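Sporulation-control protein spo0M (Bacillus subtilis, PDB 5CL2) controls the expression of spo0A and is required for Bacillus subtilis to pass the morphological stage 0 of sporulation. Local coordinates at residues Thr97-Thr110 / Asp122-Ile134. Sequence-based numbering, arbitrary orientation.
Sequences TPITVGKVEVAVVT and DHDRIFVEAHPWI. With NA (sodium ion), chain C.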
loop_
_atom_site.group_PDB
_atom_site.type_symbol
_atom_site.label_atom_id
_atom_site.label_comp_id
_atom_site.label_asym_id
_atom_site.label_seq_id
_atom_site.Cartn_x
_atom_site.Cartn_y
_atom_site.Cartn_z
ATOM N N THR A 97 -4.028 -0.689 -10.335
ATOM C CA THR A 97 -3.833 -1.526 -11.525
ATOM C C THR A 97 -3.126 -0.731 -12.626
ATOM O O THR A 97 -3.604 0.340 -13.009
ATOM C CB THR A 97 -5.181 -2.044 -12.092
ATOM O OG1 THR A 97 -5.874 -2.788 -11.091
ATOM C CG2 THR A 97 -4.965 -2.925 -13.314
ATOM N N PRO A 98 -2.020 -1.265 -13.174
ATOM C CA PRO A 98 -1.266 -0.516 -14.183
ATOM C C PRO A 98 -2.038 -0.446 -15.487
ATOM O O PRO A 98 -2.896 -1.300 -15.753
ATOM C CB PRO A 98 -0.006 -1.353 -14.391
ATOM C CG PRO A 98 -0.097 -2.494 -13.408
ATOM C CD PRO A 98 -1.516 -2.637 -13.046
ATOM N N ILE A 99 -1.734 0.571 -16.281
ATOM C CA ILE A 99 -2.328 0.789 -17.593
ATOM C C ILE A 99 -1.633 -0.125 -18.593
ATOM O O ILE A 99 -0.408 -0.274 -18.538
ATOM C CB ILE A 99 -2.189 2.278 -18.017
ATOM C CG1 ILE A 99 -3.111 3.154 -17.171
ATOM C CG2 ILE A 99 -2.466 2.478 -19.500
ATOM C CD1 ILE A 99 -2.648 4.614 -17.089
ATOM N N THR A 100 -2.391 -0.734 -19.505
ATOM C CA THR A 100 -1.761 -1.652 -20.439
ATOM C C THR A 100 -1.320 -0.841 -21.636
ATOM O O THR A 100 -2.105 -0.535 -22.539
ATOM C CB THR A 100 -2.729 -2.766 -20.895
ATOM O OG1 THR A 100 -2.950 -3.683 -19.817
ATOM C CG2 THR A 100 -2.144 -3.529 -22.059
ATOM N N VAL A 101 -0.026 -0.549 -21.647
ATOM C CA VAL A 101 0.610 0.236 -22.688
ATOM C C VAL A 101 2.082 -0.105 -22.548
ATOM O O VAL A 101 2.512 -0.542 -21.474
ATOM C CB VAL A 101 0.348 1.740 -22.544
ATOM C CG1 VAL A 101 1.122 2.314 -21.365
ATOM C CG2 VAL A 101 0.734 2.469 -23.814
ATOM N N GLY A 102 2.851 0.089 -23.615
ATOM C CA GLY A 102 4.243 -0.312 -23.613
ATOM C C GLY A 102 4.414 -1.809 -23.411
ATOM O O GLY A 102 3.847 -2.635 -24.143
ATOM N N LYS A 103 5.218 -2.162 -22.417
ATOM C CA LYS A 103 5.535 -3.556 -22.149
ATOM C C LYS A 103 4.615 -4.217 -21.085
ATOM O O LYS A 103 4.692 -5.427 -20.840
ATOM C CB LYS A 103 7.009 -3.648 -21.736
ATOM C CG LYS A 103 7.909 -4.231 -22.829
ATOM C CD LYS A 103 9.349 -4.347 -22.353
ATOM C CE LYS A 103 10.124 -5.402 -23.149
ATOM N NZ LYS A 103 9.910 -5.311 -24.614
ATOM N N VAL A 104 3.716 -3.434 -20.500
ATOM C CA VAL A 104 2.898 -3.903 -19.391
ATOM C C VAL A 104 1.766 -4.860 -19.793
ATOM O O VAL A 104 0.930 -4.541 -20.644
ATOM C CB VAL A 104 2.277 -2.730 -18.638
ATOM C CG1 VAL A 104 1.389 -3.235 -17.512
ATOM C CG2 VAL A 104 3.379 -1.802 -18.107
ATOM N N GLU A 105 1.743 -6.037 -19.181
ATOM C CA GLU A 105 0.577 -6.907 -19.356
ATOM C C GLU A 105 -0.163 -7.139 -18.034
ATOM O O GLU A 105 0.450 -7.310 -16.975
ATOM C CB GLU A 105 0.977 -8.260 -19.991
ATOM C CG GLU A 105 1.674 -9.247 -19.040
ATOM C CD GLU A 105 1.749 -10.691 -19.583
ATOM O OE1 GLU A 105 0.689 -11.241 -19.981
ATOM O OE2 GLU A 105 2.853 -11.285 -19.592
ATOM N N VAL A 106 -1.489 -7.115 -18.116
ATOM C CA VAL A 106 -2.353 -7.440 -16.988
ATOM C C VAL A 106 -3.205 -8.644 -17.370
ATOM O O VAL A 106 -3.882 -8.648 -18.402
ATOM C CB VAL A 106 -3.278 -6.287 -16.606
ATOM C CG1 VAL A 106 -4.241 -6.739 -15.522
ATOM C CG2 VAL A 106 -2.472 -5.090 -16.143
ATOM N N ALA A 107 -3.158 -9.673 -16.541
ATOM C CA ALA A 107 -3.872 -10.890 -16.822
ATOM C C ALA A 107 -4.792 -11.284 -15.666
ATOM O O ALA A 107 -4.446 -11.094 -14.507
ATOM C CB ALA A 107 -2.881 -12.010 -17.135
ATOM N N VAL A 108 -5.959 -11.823 -16.009
ATOM C CA VAL A 108 -6.840 -12.531 -15.076
ATOM C C VAL A 108 -6.546 -14.032 -15.149
ATOM O O VAL A 108 -6.644 -14.651 -16.200
ATOM C CB VAL A 108 -8.324 -12.269 -15.377
ATOM C CG1 VAL A 108 -9.201 -13.150 -14.525
ATOM C CG2 VAL A 108 -8.649 -10.774 -15.176
ATOM N N VAL A 109 -6.107 -14.595 -14.037
ATOM C CA VAL A 109 -5.713 -15.988 -13.974
ATOM C C VAL A 109 -6.696 -16.765 -13.125
ATOM O O VAL A 109 -6.983 -16.385 -11.998
ATOM C CB VAL A 109 -4.304 -16.134 -13.385
ATOM C CG1 VAL A 109 -3.945 -17.588 -13.174
ATOM C CG2 VAL A 109 -3.276 -15.421 -14.267
ATOM N N THR A 110 -7.224 -17.844 -13.690
ATOM C CA THR A 110 -8.126 -18.732 -12.991
ATOM C C THR A 110 -7.322 -19.905 -12.471
ATOM O O THR A 110 -6.572 -20.532 -13.213
ATOM C CB THR A 110 -9.257 -19.221 -13.907
ATOM O OG1 THR A 110 -9.984 -18.091 -14.408
ATOM C CG2 THR A 110 -10.223 -20.150 -13.144
ATOM N N ASP A 122 -6.669 -21.208 -16.118
ATOM C CA ASP A 122 -6.972 -20.446 -17.324
ATOM C C ASP A 122 -6.295 -19.068 -17.255
ATOM O O ASP A 122 -6.013 -18.586 -16.180
ATOM C CB ASP A 122 -8.467 -20.287 -17.517
ATOM C CG ASP A 122 -8.815 -19.790 -18.900
ATOM O OD1 ASP A 122 -7.927 -19.834 -19.780
ATOM O OD2 ASP A 122 -9.978 -19.385 -19.122
ATOM N N HIS A 123 -6.077 -18.447 -18.412
ATOM C CA HIS A 123 -5.417 -17.147 -18.528
ATOM C C HIS A 123 -6.186 -16.243 -19.498
ATOM O O HIS A 123 -6.354 -16.586 -20.677
ATOM C CB HIS A 123 -3.969 -17.364 -19.005
ATOM C CG HIS A 123 -3.213 -16.102 -19.309
ATOM N ND1 HIS A 123 -2.307 -15.544 -18.435
ATOM C CD2 HIS A 123 -3.207 -15.314 -20.416
ATOM C CE1 HIS A 123 -1.777 -14.460 -18.983
ATOM N NE2 HIS A 123 -2.310 -14.296 -20.177
ATOM N N ASP A 124 -6.642 -15.095 -19.012
ATOM C CA ASP A 124 -7.335 -14.135 -19.863
ATOM C C ASP A 124 -6.658 -12.767 -19.718
ATOM O O ASP A 124 -6.751 -12.106 -18.697
ATOM C CB ASP A 124 -8.810 -14.019 -19.465
ATOM C CG ASP A 124 -9.606 -15.303 -19.740
ATOM O OD1 ASP A 124 -9.620 -16.173 -18.833
ATOM O OD2 ASP A 124 -10.190 -15.448 -20.849
ATOM N N ARG A 125 -5.997 -12.316 -20.753
ATOM C CA ARG A 125 -5.462 -10.982 -20.739
ATOM C C ARG A 125 -6.565 -9.942 -20.685
ATOM O O ARG A 125 -7.621 -10.122 -21.284
ATOM C CB ARG A 125 -4.585 -10.794 -21.943
ATOM C CG ARG A 125 -3.524 -11.863 -22.036
ATOM C CD ARG A 125 -3.369 -12.100 -23.508
ATOM N NE ARG A 125 -3.149 -10.781 -24.105
ATOM C CZ ARG A 125 -2.502 -10.569 -25.245
ATOM N NH1 ARG A 125 -2.094 -11.604 -25.959
ATOM N NH2 ARG A 125 -2.334 -9.334 -25.715
ATOM N N ILE A 126 -6.320 -8.850 -19.967
ATOM C CA ILE A 126 -7.183 -7.686 -20.101
ATOM C C ILE A 126 -6.396 -6.431 -20.449
ATOM O O ILE A 126 -5.219 -6.276 -20.098
ATOM C CB ILE A 126 -8.013 -7.442 -18.832
ATOM C CG1 ILE A 126 -7.128 -7.169 -17.628
ATOM C CG2 ILE A 126 -8.856 -8.645 -18.525
ATOM C CD1 ILE A 126 -7.890 -6.527 -16.477
ATOM N N PHE A 127 -7.022 -5.566 -21.231
ATOM C CA PHE A 127 -6.389 -4.309 -21.541
ATOM C C PHE A 127 -6.909 -3.336 -20.498
ATOM O O PHE A 127 -8.124 -3.223 -20.300
ATOM C CB PHE A 127 -6.697 -3.862 -22.972
ATOM C CG PHE A 127 -6.217 -4.839 -24.024
ATOM C CD1 PHE A 127 -4.887 -4.867 -24.415
ATOM C CD2 PHE A 127 -7.100 -5.729 -24.621
ATOM C CE1 PHE A 127 -4.446 -5.766 -25.368
ATOM C CE2 PHE A 127 -6.665 -6.631 -25.581
ATOM C CZ PHE A 127 -5.338 -6.647 -25.958
ATOM N N VAL A 128 -5.988 -2.664 -19.807
ATOM C CA VAL A 128 -6.354 -1.681 -18.791
ATOM C C VAL A 128 -6.092 -0.282 -19.305
ATOM O O VAL A 128 -4.944 0.116 -19.489
ATOM C CB VAL A 128 -5.576 -1.886 -17.499
ATOM C CG1 VAL A 128 -5.932 -0.795 -16.507
ATOM C CG2 VAL A 128 -5.853 -3.280 -16.935
ATOM N N GLU A 129 -7.164 0.464 -19.543
ATOM C CA GLU A 129 -7.041 1.794 -20.125
ATOM C C GLU A 129 -6.669 2.867 -19.125
ATOM O O GLU A 129 -6.942 2.733 -17.938
ATOM C CB GLU A 129 -8.339 2.191 -20.812
ATOM C CG GLU A 129 -8.678 1.348 -22.015
ATOM C CD GLU A 129 -9.957 1.808 -22.655
ATOM O OE1 GLU A 129 -11.003 1.800 -21.963
ATOM O OE2 GLU A 129 -9.913 2.188 -23.843
ATOM N N ALA A 130 -6.042 3.934 -19.614
ATOM C CA ALA A 130 -5.800 5.084 -18.763
ATOM C C ALA A 130 -7.111 5.674 -18.274
ATOM O O ALA A 130 -8.012 5.964 -19.052
ATOM C CB ALA A 130 -4.985 6.145 -19.497
ATOM N N HIS A 131 -7.200 5.842 -16.969
ATOM C CA HIS A 131 -8.305 6.543 -16.360
ATOM C C HIS A 131 -8.278 7.973 -16.900
ATOM O O HIS A 131 -7.201 8.538 -17.108
ATOM C CB HIS A 131 -8.149 6.477 -14.837
ATOM C CG HIS A 131 -9.197 7.206 -14.062
ATOM N ND1 HIS A 131 -9.224 8.583 -13.963
ATOM C CD2 HIS A 131 -10.208 6.757 -13.284
ATOM C CE1 HIS A 131 -10.228 8.948 -13.190
ATOM N NE2 HIS A 131 -10.844 7.856 -12.764
ATOM N N PRO A 132 -9.456 8.558 -17.141
ATOM C CA PRO A 132 -9.597 9.898 -17.727
ATOM C C PRO A 132 -8.716 10.995 -17.107
ATOM O O PRO A 132 -8.188 11.795 -17.870
ATOM C CB PRO A 132 -11.072 10.213 -17.498
ATOM C CG PRO A 132 -11.740 8.859 -17.595
ATOM C CD PRO A 132 -10.758 7.875 -16.995
ATOM N N TRP A 133 -8.577 11.065 -15.785
ATOM C CA TRP A 133 -7.679 12.062 -15.187
ATOM C C TRP A 133 -6.247 11.861 -15.660
ATOM O O TRP A 133 -5.537 12.835 -15.941
ATOM C CB TRP A 133 -7.700 12.008 -13.664
ATOM C CG TRP A 133 -9.052 12.167 -13.026
ATOM C CD1 TRP A 133 -10.181 12.680 -13.595
ATOM C CD2 TRP A 133 -9.400 11.825 -11.682
ATOM N NE1 TRP A 133 -11.213 12.669 -12.689
ATOM C CE2 TRP A 133 -10.760 12.143 -11.508
ATOM C CE3 TRP A 133 -8.697 11.259 -10.616
ATOM C CZ2 TRP A 133 -11.431 11.918 -10.307
ATOM C CZ3 TRP A 133 -9.366 11.029 -9.424
ATOM C CH2 TRP A 133 -10.717 11.364 -9.277
ATOM N N ILE A 134 -5.813 10.598 -15.716
ATOM C CA ILE A 134 -4.466 10.278 -16.165
ATOM C C ILE A 134 -4.336 10.637 -17.633
ATOM O O ILE A 134 -3.319 11.176 -18.054
ATOM C CB ILE A 134 -4.103 8.806 -15.966
ATOM C CG1 ILE A 134 -3.964 8.480 -14.481
ATOM C CG2 ILE A 134 -2.791 8.475 -16.680
ATOM C CD1 ILE A 134 -3.668 6.984 -14.216
HETATM NA NA NA C . -10.396 -17.696 -20.704
HETATM O O HOH W 1 -8.710 -18.025 -21.711
#
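Ile-99 lies along Val-128 and Ala-130, where the chain leaves strand 120-128. Its CB and CG2 lie against the carbonyl oxygen of Val-128, with Ile-99 CG2 3.4 Å from Val-128 O; CG1 rests on the backbone of Ala-130, and CD1 touches Ala-130 CB (3.7 Å) and, on another side, CG2 and CD1 of Ile-134, on the first turn of helix 132-143. With CG1 anti to the carbonyl carbon, chi1 -71° and an extended chi2 carry CD1 out to Ala-130 and Ile-134, and Phe-169 of strand 165-173 also touches the side chain. Cut back to an alanine, Ile-99 would lose the CD1 contacts with Ala-130 and Ile-134, which is likely to leave a gap between the strand end and the helix. One residue on, Thr-100 N donates to Val-128 O (2.7 Å), in the carbonyl plane and on a lone pair, while Val-128 N returns a weak bond to Thr-100 OG1.

Beyond the type II' turn Val-101 to Val-104, strands 106-114 and 120-128 form an antiparallel beta hairpin, consistent with an arrestin-like beta fold. Val-108 and Asp-124 exchange two backbone bonds, as do Thr-110 and Asp-122. Val-106 CG1 meets Ile-126 CG1 at 3.6 Å on the face that also bears Leu-49 of the neighbouring strand 40-57 and is covered by Leu-16 of strand 11-16; on the other face Ala-107 CB approaches His-123 CE1 obliquely.

At the far end, Asp-124 chelates the sodium ion through OD1 and OD2 (2.5 and 2.3 Å). Asp-122 binds it through OD2 at 2.4 Å, and Thr-14 O and a water complete the observed ligands. That water also donates to Asp-122 OD1 and His-123 O.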